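Atu0111 protein (Agrobacterium tumefaciens, PDB 2FSQ) is of unknown function but carries a DUF1868 domain of the 2H clan, so it may resemble 2H phosphoesterases in fold and perhaps in activity. Local coordinates at residues A[207-210]-A[211-215]. Numbering follows the deposited sequence.
Sequences EKLR and VAAPV
V211, R210 and L209 share the last turn of helix 195-212, a worked example of how a helix gives way to a proline-bearing loop. Three successive hydrogen bonds from the N-H of residue i+4 to the C=O of residue i carry it. V211 N donates to E207 O, A212 N to K208 O at 3.0 Å, and A213 N to L209 O at 2.8 Å, the shortest of the three, although the N-H...O angle at A213 is only 143°. V211 also leans on the carbonyl beneath its own amide: with CG1 anti to the backbone N (chi1 172°), CG2 lies beside that N and comes to 3.4 Å from E207 O. A212 repeats the theme, its CB 3.5 Å from K208 O. At R210 the pattern breaks. A residue four places on would normally offer an N-H, but P214 has none, and its ring flanks the carbonyl instead, with P214 CB 3.5 Å from R210 O and P214 CA closer still. On the inner side, L209 CD1 approaches A213 CB at 4.3 Å, a light apolar touch; the leucine also packs on A58, I59 and T62 of helix 54-67 and on V135 of strand 133-139. A213 is the first residue to leave helical angles (phi -140°), and P214 follows directly. The arrangement is a helix C-terminus with proline just after the first non-helical residue, here ending helix 195-212 where it packs on helix 54-67 and strand 133-139 of the alpha-beta barrel.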
loop_
_atom_site.group_PDB
_atom_site.type_symbol
_atom_site.label_atom_id
_atom_site.label_comp_id
_atom_site.label_asym_id
_atom_site.label_seq_id
_atom_site.Cartn_x
_atom_site.Cartn_y
_atom_site.Cartn_z
ATOM N N GLU A 207 -17.579 -7.415 5.410
ATOM C CA GLU A 207 -18.017 -8.145 6.600
ATOM C C GLU A 207 -17.511 -9.591 6.598
ATOM O O GLU A 207 -17.143 -10.118 7.651
ATOM C CB GLU A 207 -19.528 -8.025 6.848
ATOM C CG GLU A 207 -20.460 -8.519 5.750
ATOM C CD GLU A 207 -21.903 -8.747 6.239
ATOM O OE1 GLU A 207 -22.184 -8.534 7.447
ATOM O OE2 GLU A 207 -22.762 -9.139 5.413
ATOM N N LYS A 208 -17.444 -10.207 5.417
ATOM C CA LYS A 208 -16.909 -11.560 5.274
ATOM C C LYS A 208 -15.416 -11.594 5.627
ATOM O O LYS A 208 -14.954 -12.499 6.327
ATOM C CB LYS A 208 -17.164 -12.104 3.860
ATOM C CG LYS A 208 -16.650 -13.514 3.594
ATOM C CD LYS A 208 -16.901 -13.938 2.159
ATOM C CE LYS A 208 -16.344 -15.324 1.908
ATOM N NZ LYS A 208 -16.610 -15.813 0.537
ATOM N N LEU A 209 -14.679 -10.592 5.161
ATOM C CA LEU A 209 -13.250 -10.509 5.424
ATOM C C LEU A 209 -12.951 -10.268 6.907
ATOM O O LEU A 209 -12.035 -10.885 7.463
ATOM C CB LEU A 209 -12.627 -9.400 4.560
ATOM C CG LEU A 209 -11.133 -9.180 4.700
ATOM C CD1 LEU A 209 -10.340 -10.424 4.351
ATOM C CD2 LEU A 209 -10.719 -8.035 3.806
ATOM N N ARG A 210 -13.708 -9.370 7.537
ATOM C CA ARG A 210 -13.540 -9.076 8.967
ATOM C C ARG A 210 -13.759 -10.305 9.845
ATOM O O ARG A 210 -13.084 -10.485 10.865
ATOM C CB ARG A 210 -14.466 -7.944 9.407
ATOM C CG ARG A 210 -14.009 -6.564 8.946
ATOM C CD ARG A 210 -15.005 -5.498 9.389
ATOM N NE ARG A 210 -14.905 -5.268 10.825
ATOM C CZ ARG A 210 -15.932 -5.034 11.638
ATOM N NH1 ARG A 210 -17.179 -5.001 11.165
ATOM N NH2 ARG A 210 -15.709 -4.832 12.930
ATOM N N VAL A 211 -14.690 -11.163 9.448
ATOM C CA VAL A 211 -14.908 -12.419 10.169
ATOM C C VAL A 211 -13.791 -13.428 9.918
ATOM O O VAL A 211 -13.325 -14.099 10.844
ATOM C CB VAL A 211 -16.286 -13.036 9.824
ATOM C CG1 VAL A 211 -16.425 -14.444 10.419
ATOM C CG2 VAL A 211 -17.417 -12.131 10.326
ATOM N N ALA A 212 -13.366 -13.542 8.665
ATOM C CA ALA A 212 -12.359 -14.534 8.293
ATOM C C ALA A 212 -10.967 -14.158 8.763
ATOM O O ALA A 212 -10.123 -15.035 9.009
ATOM C CB ALA A 212 -12.348 -14.746 6.785
ATOM N N ALA A 213 -10.711 -12.850 8.866
ATOM C CA ALA A 213 -9.386 -12.344 9.232
ATOM C C ALA A 213 -9.583 -11.156 10.172
ATOM O O ALA A 213 -9.380 -10.013 9.772
ATOM C CB ALA A 213 -8.600 -11.916 7.982
ATOM N N PRO A 214 -10.006 -11.420 11.418
ATOM C CA PRO A 214 -10.295 -10.319 12.343
ATOM C C PRO A 214 -9.065 -9.492 12.747
ATOM O O PRO A 214 -9.204 -8.354 13.191
ATOM C CB PRO A 214 -10.895 -11.028 13.568
ATOM C CG PRO A 214 -10.380 -12.415 13.478
ATOM C CD PRO A 214 -10.317 -12.735 12.017
ATOM N N VAL A 215 -7.883 -10.084 12.631
ATOM C CA VAL A 215 -6.642 -9.319 12.557
ATOM C C VAL A 215 -5.922 -9.773 11.298
ATOM O O VAL A 215 -6.015 -10.941 10.886
ATOM C CB VAL A 215 -5.732 -9.486 13.799
ATOM C CG1 VAL A 215 -6.312 -8.753 14.985
ATOM C CG2 VAL A 215 -5.492 -10.962 14.121
#